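Local coordinates for protein histone-lysine N-methyltransferase, H3 lysine-9 specific SUVH6 (Arabidopsis thaliana, PDB 6A5K) that methylates histone H3 at the H3K9 site using S-adenosylmethionine as methyl donor and, through its SRA domain, probably binds methylated DNA, at residues Gln512-Phe516 with Arg523-Tyr527; Asp404-Arg408 with Glu435-Phe439. The protein carries 1 engineered substitution. Numbering follows the deposited sequence.

Interaction 1 of 2, residues Gln512-Phe516 with Arg523-Tyr527. Engineered in segment 512-516: L514 (natural residue Pro). With ZN (zinc ion), chain E; SAM (S-adenosylmethionine), chain F.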
loop_
_atom_site.group_PDB
_atom_site.type_symbol
_atom_site.label_atom_id
_atom_site.label_comp_id
_atom_site.label_asym_id
_atom_site.label_seq_id
_atom_site.Cartn_x
_atom_site.Cartn_y
_atom_site.Cartn_z
ATOM N N GLN A 512 -4.229 -29.792 10.280
ATOM C CA GLN A 512 -4.981 -28.551 10.137
ATOM C C GLN A 512 -4.393 -27.436 10.992
ATOM O O GLN A 512 -3.930 -27.672 12.110
ATOM C CB GLN A 512 -6.444 -28.764 10.516
ATOM C CG GLN A 512 -7.114 -29.917 9.791
ATOM C CD GLN A 512 -8.625 -29.816 9.824
ATOM O OE1 GLN A 512 -9.187 -28.971 10.526
ATOM N NE2 GLN A 512 -9.295 -30.673 9.061
ATOM N N LYS A 513 -4.410 -26.221 10.461
ATOM C CA LYS A 513 -4.033 -25.052 11.240
ATOM C C LYS A 513 -4.999 -23.920 10.933
ATOM O O LYS A 513 -5.281 -23.633 9.773
ATOM C CB LYS A 513 -2.596 -24.626 10.946
ATOM C CG LYS A 513 -2.185 -23.361 11.679
ATOM C CD LYS A 513 -0.680 -23.191 11.707
ATOM C CE LYS A 513 -0.296 -21.920 12.440
ATOM N NZ LYS A 513 -0.662 -21.967 13.882
ATOM N N LEU A 514 -5.522 -23.298 11.982
ATOM C CA LEU A 514 -6.469 -22.204 11.825
ATOM C C LEU A 514 -5.768 -20.943 11.326
ATOM O O LEU A 514 -4.609 -20.695 11.657
ATOM C CB LEU A 514 -7.177 -21.922 13.152
ATOM C CG LEU A 514 -8.078 -23.024 13.710
ATOM C CD1 LEU A 514 -8.521 -22.697 15.146
ATOM C CD2 LEU A 514 -9.292 -23.230 12.819
ATOM N N CYS A 515 -6.473 -20.152 10.523
ATOM C CA CYS A 515 -5.974 -18.842 10.124
ATOM C C CYS A 515 -6.377 -17.802 11.165
ATOM O O CYS A 515 -7.549 -17.704 11.532
ATOM C CB CYS A 515 -6.507 -18.438 8.743
ATOM S SG CYS A 515 -5.867 -16.842 8.177
ATOM N N PHE A 516 -5.400 -17.030 11.628
ATOM C CA PHE A 516 -5.631 -15.983 12.621
ATOM C C PHE A 516 -5.453 -14.584 12.029
ATOM O O PHE A 516 -5.100 -13.646 12.749
ATOM C CB PHE A 516 -4.683 -16.162 13.809
ATOM C CG PHE A 516 -4.996 -17.360 14.667
ATOM C CD1 PHE A 516 -6.257 -17.930 14.658
ATOM C CD2 PHE A 516 -4.025 -17.905 15.494
ATOM C CE1 PHE A 516 -6.550 -19.025 15.457
ATOM C CE2 PHE A 516 -4.306 -19.002 16.296
ATOM C CZ PHE A 516 -5.573 -19.565 16.274
ATOM N N ARG A 523 -10.811 -17.176 5.373
ATOM C CA ARG A 523 -11.145 -18.512 4.900
ATOM C C ARG A 523 -10.885 -19.564 5.988
ATOM O O ARG A 523 -10.999 -20.770 5.750
ATOM C CB ARG A 523 -10.369 -18.794 3.613
ATOM C CG ARG A 523 -10.628 -17.682 2.579
ATOM C CD ARG A 523 -10.137 -17.989 1.168
ATOM N NE ARG A 523 -8.705 -17.763 1.014
ATOM C CZ ARG A 523 -8.139 -16.568 0.857
ATOM N NH1 ARG A 523 -8.877 -15.463 0.844
ATOM N NH2 ARG A 523 -6.826 -16.480 0.723
ATOM N N ARG A 524 -10.532 -19.071 7.175
ATOM C CA ARG A 524 -10.595 -19.804 8.451
ATOM C C ARG A 524 -9.467 -20.812 8.684
ATOM O O ARG A 524 -9.085 -21.053 9.830
ATOM C CB ARG A 524 -11.947 -20.517 8.599
ATOM C CG ARG A 524 -13.155 -19.588 8.617
ATOM C CD ARG A 524 -12.956 -18.380 9.531
ATOM N NE ARG A 524 -12.748 -18.744 10.933
ATOM C CZ ARG A 524 -13.723 -19.093 11.767
ATOM N NH1 ARG A 524 -14.980 -19.141 11.345
ATOM N NH2 ARG A 524 -13.444 -19.404 13.025
ATOM N N ARG A 525 -8.937 -21.405 7.618
ATOM C CA ARG A 525 -7.825 -22.341 7.762
ATOM C C ARG A 525 -6.606 -21.863 6.988
ATOM O O ARG A 525 -6.727 -21.403 5.851
ATOM C CB ARG A 525 -8.230 -23.744 7.293
ATOM C CG ARG A 525 -8.939 -24.562 8.365
ATOM C CD ARG A 525 -9.306 -25.956 7.887
ATOM N NE ARG A 525 -8.133 -26.767 7.579
ATOM C CZ ARG A 525 -8.182 -27.978 7.033
ATOM N NH1 ARG A 525 -9.350 -28.528 6.737
ATOM N NH2 ARG A 525 -7.061 -28.640 6.783
ATOM N N LEU A 526 -5.438 -21.960 7.614
ATOM C CA LEU A 526 -4.183 -21.661 6.934
ATOM C C LEU A 526 -3.828 -22.840 6.025
ATOM O O LEU A 526 -3.361 -22.657 4.898
ATOM C CB LEU A 526 -3.066 -21.387 7.943
ATOM C CG LEU A 526 -1.752 -20.798 7.420
ATOM C CD1 LEU A 526 -1.970 -19.429 6.786
ATOM C CD2 LEU A 526 -0.717 -20.708 8.535
ATOM N N TYR A 527 -4.056 -24.048 6.532
ATOM C CA TYR A 527 -3.993 -25.259 5.717
ATOM C C TYR A 527 -4.824 -26.379 6.341
ATOM O O TYR A 527 -5.364 -26.220 7.443
ATOM C CB TYR A 527 -2.547 -25.720 5.510
ATOM C CG TYR A 527 -1.738 -25.943 6.763
ATOM C CD1 TYR A 527 -0.735 -25.058 7.124
ATOM C CD2 TYR A 527 -1.962 -27.049 7.576
ATOM C CE1 TYR A 527 0.019 -25.259 8.265
ATOM C CE2 TYR A 527 -1.219 -27.256 8.720
ATOM C CZ TYR A 527 -0.227 -26.359 9.059
ATOM O OH TYR A 527 0.518 -26.561 10.198
HETATM ZN ZN ZN E . -7.685 -15.589 7.335
HETATM N N SAM F . 5.065 -15.681 12.136
HETATM C CA SAM F . 6.315 -16.283 11.636
HETATM C C SAM F . 7.460 -16.242 12.649
HETATM O O SAM F . 8.603 -16.590 12.321
HETATM O OXT SAM F . 7.272 -15.857 13.806
HETATM C CB SAM F . 6.751 -15.608 10.336
HETATM C CG SAM F . 5.950 -16.123 9.148
HETATM S SD SAM F . 6.400 -17.854 8.879
HETATM C CE SAM F . 6.904 -17.735 7.168
HETATM C "C5'" SAM F . 4.838 -18.712 8.625
HETATM C "C4'" SAM F . 4.234 -19.130 9.951
HETATM O "O4'" SAM F . 3.668 -17.998 10.599
HETATM C "C3'" SAM F . 3.106 -20.124 9.749
HETATM O "O3'" SAM F . 3.588 -21.448 9.753
HETATM C "C2'" SAM F . 2.242 -19.839 10.950
HETATM O "O2'" SAM F . 2.819 -20.482 12.064
HETATM C "C1'" SAM F . 2.418 -18.351 11.154
HETATM N N9 SAM F . 1.348 -17.618 10.445
HETATM C C8 SAM F . 1.486 -16.760 9.386
HETATM N N7 SAM F . 0.255 -16.304 9.031
HETATM C C5 SAM F . -0.666 -16.875 9.842
HETATM C C6 SAM F . -2.051 -16.772 9.927
HETATM N N6 SAM F . -2.735 -15.987 9.093
HETATM N N1 SAM F . -2.725 -17.510 10.875
HETATM C C2 SAM F . -2.034 -18.326 11.749
HETATM N N3 SAM F . -0.657 -18.418 11.669
HETATM C C4 SAM F . 0.015 -17.701 10.738
HETATM O O HOH W 1 -10.022 -19.350 11.728
#
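A classic beta bulge sits at the chain's C-terminal end: L526 and Y527 both face K513. The K513 carbonyl O takes a short hydrogen bond from L526 N (2.7 Å) and a weak one from Y527 N (3.5 Å), while K513 N donates to the terminal Y527 O (3.2 Å, N-H...O angle 170°). Beyond the bulge, C515 N donates to R524 O (2.8 Å), and the CA atoms of engineered L514 (natural Pro) and R525 come within 4.3 Å. K513 CB lies over the Y527 ring, 3.8 Å from its centroid and 22° off the normal, a CH-pi contact. R525 folds back and NE reaches Y527 O (2.8 Å); it forms a salt bridge with D501. This pairing closes the cysteine-rich post-SET zinc site of the SET methyltransferases: C515 SG binds zinc at 2.4 Å, with C457, C517 and C522 as the other ligands. The same two segments line the cofactor's adenine, since F516 N donates to SAM N1 (2.8 Å, 172°), SAM N6 makes a weak hydrogen bond to C515 SG (3.4 Å), and L526 CD2 approaches SAM C4 (3.8 Å). A water accepts from R524 NE (2.9 Å) and donates to C515 O (3.0 Å).

Interaction 2 of 2, residues Asp404-Arg408 with Glu435-Phe439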
loop_
_atom_site.group_PDB
_atom_site.type_symbol
_atom_site.label_atom_id
_atom_site.label_comp_id
_atom_site.label_asym_id
_atom_site.label_seq_id
_atom_site.Cartn_x
_atom_site.Cartn_y
_atom_site.Cartn_z
ATOM N N ASP A 404 6.626 -21.766 -2.236
ATOM C CA ASP A 404 6.432 -22.610 -3.409
ATOM C C ASP A 404 6.282 -21.707 -4.636
ATOM O O ASP A 404 5.298 -20.983 -4.754
ATOM C CB ASP A 404 5.195 -23.499 -3.207
ATOM C CG ASP A 404 5.023 -24.547 -4.295
ATOM O OD1 ASP A 404 5.290 -24.265 -5.478
ATOM O OD2 ASP A 404 4.600 -25.667 -3.954
ATOM N N ILE A 405 7.258 -21.743 -5.538
ATOM C CA ILE A 405 7.254 -20.852 -6.702
ATOM C C ILE A 405 6.185 -21.267 -7.721
ATOM O O ILE A 405 5.986 -22.455 -7.972
ATOM C CB ILE A 405 8.641 -20.826 -7.395
ATOM C CG1 ILE A 405 9.716 -20.304 -6.427
ATOM C CG2 ILE A 405 8.607 -19.997 -8.671
ATOM C CD1 ILE A 405 11.120 -20.313 -7.011
ATOM N N GLY A 406 5.482 -20.286 -8.282
ATOM C CA GLY A 406 4.583 -20.528 -9.402
ATOM C C GLY A 406 3.098 -20.436 -9.105
ATOM O O GLY A 406 2.672 -20.597 -7.957
ATOM N N ASN A 407 2.312 -20.191 -10.156
ATOM C CA ASN A 407 0.840 -20.146 -10.074
ATOM C C ASN A 407 0.252 -19.191 -9.040
ATOM O O ASN A 407 -0.686 -19.550 -8.327
ATOM C CB ASN A 407 0.265 -21.543 -9.789
ATOM C CG ASN A 407 0.665 -22.568 -10.822
ATOM O OD1 ASN A 407 1.459 -23.466 -10.543
ATOM N ND2 ASN A 407 0.143 -22.419 -12.039
ATOM N N ARG A 408 0.791 -17.985 -8.943
ATOM C CA ARG A 408 0.285 -17.047 -7.951
ATOM C C ARG A 408 -0.257 -15.769 -8.553
ATOM O O ARG A 408 -0.808 -14.925 -7.838
ATOM C CB ARG A 408 1.371 -16.702 -6.948
ATOM C CG ARG A 408 1.727 -17.860 -6.067
ATOM C CD ARG A 408 2.899 -17.485 -5.245
ATOM N NE ARG A 408 3.427 -18.617 -4.514
ATOM C CZ ARG A 408 3.176 -18.859 -3.237
ATOM N NH1 ARG A 408 2.382 -18.050 -2.543
ATOM N NH2 ARG A 408 3.723 -19.911 -2.665
ATOM N N GLU A 435 2.413 -19.672 -15.156
ATOM C CA GLU A 435 2.956 -21.006 -15.389
ATOM C C GLU A 435 3.527 -21.592 -14.095
ATOM O O GLU A 435 3.791 -20.868 -13.136
ATOM C CB GLU A 435 4.019 -20.965 -16.491
ATOM C CG GLU A 435 3.496 -21.409 -17.849
ATOM C CD GLU A 435 3.930 -20.496 -18.980
ATOM O OE1 GLU A 435 5.132 -20.163 -19.049
ATOM O OE2 GLU A 435 3.065 -20.104 -19.794
ATOM N N SER A 436 3.690 -22.910 -14.070
ATOM C CA SER A 436 4.134 -23.616 -12.873
ATOM C C SER A 436 5.654 -23.742 -12.792
ATOM O O SER A 436 6.368 -23.488 -13.764
ATOM C CB SER A 436 3.505 -25.010 -12.820
ATOM O OG SER A 436 2.105 -24.932 -12.610
ATOM N N SER A 437 6.133 -24.150 -11.621
ATOM C CA SER A 437 7.562 -24.342 -11.385
ATOM C C SER A 437 7.803 -25.558 -10.493
ATOM O O SER A 437 6.968 -25.904 -9.661
ATOM C CB SER A 437 8.173 -23.087 -10.750
ATOM O OG SER A 437 9.416 -23.374 -10.124
ATOM N N GLY A 438 8.948 -26.206 -10.662
ATOM C CA GLY A 438 9.293 -27.326 -9.810
ATOM C C GLY A 438 10.218 -26.913 -8.682
ATOM O O GLY A 438 10.903 -27.754 -8.091
ATOM N N PHE A 439 10.245 -25.620 -8.373
ATOM C CA PHE A 439 11.190 -25.123 -7.374
ATOM C C PHE A 439 10.555 -24.344 -6.228
ATOM O O PHE A 439 9.475 -23.774 -6.361
ATOM C CB PHE A 439 12.256 -24.263 -8.051
ATOM C CG PHE A 439 13.140 -25.043 -8.989
ATOM C CD1 PHE A 439 12.722 -25.321 -10.281
ATOM C CD2 PHE A 439 14.368 -25.526 -8.567
ATOM C CE1 PHE A 439 13.521 -26.047 -11.144
ATOM C CE2 PHE A 439 15.173 -26.253 -9.426
ATOM C CZ PHE A 439 14.747 -26.517 -10.711
HETATM O O HOH W 2 7.118 -25.128 -6.905
HETATM O O HOH W 3 4.243 -24.024 -9.291
#
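I405 lays its side chain against S437 and F439, with I405 CG2 3.7 Å from S437 CB and I405 CD1 4.2 Å from F439 CB. Its backbone supplies the firmest main-chain link, I405 N donating to F439 O (3.1 Å, 148°). Farther along, N407 N bonds only weakly to E435 O (3.4 Å), and S436 OG donates to N407 OD1 (2.6 Å). Between these links a water accepts a hydrogen bond from S437 N (3.0 Å) and lies 2.7 Å from I405 O, filling a gap in an antiparallel pairing whose segment directions differ by 173°. G406, at phi/psi 109/157°, has a backbone that calls for glycine; an ideal CB would also lie 3.0 Å from S437 N. S437 OG accepts from F439 N (3.0 Å), an ST turn where the chain corners at G438, and also bonds R474 O. In the SET domain's three-stranded antiparallel sheet, strand 436-442 lies between 402-406 and 385-388; I405 touches L386 and F439 touches E388.

How the interactions relate
From the N terminus, the chain passes through the SRA and pre-SET regions before reaching either contact. Interaction 2 comes first: 404-408 meets 435-439 after 26 intervening residues, closing a loop that holds helix 412-420 and the unmodelled 422-434. The chain then builds strands 454-455, 461-467, 477-482 and 491-494 before interaction 1 closes a much tighter loop, with six residues between 512-516 and 523-527. The two loops therefore follow in series, neither nesting nor crossing. The centres of interactions 1 and 2 are about 22 Å apart and the nearest atoms of interactions 1 and 2 about 10 Å apart, so they do not touch. Interaction 2 joins two strands of a SET sheet; interaction 1 ties the C-terminal tail to the zinc site and the SAM pocket.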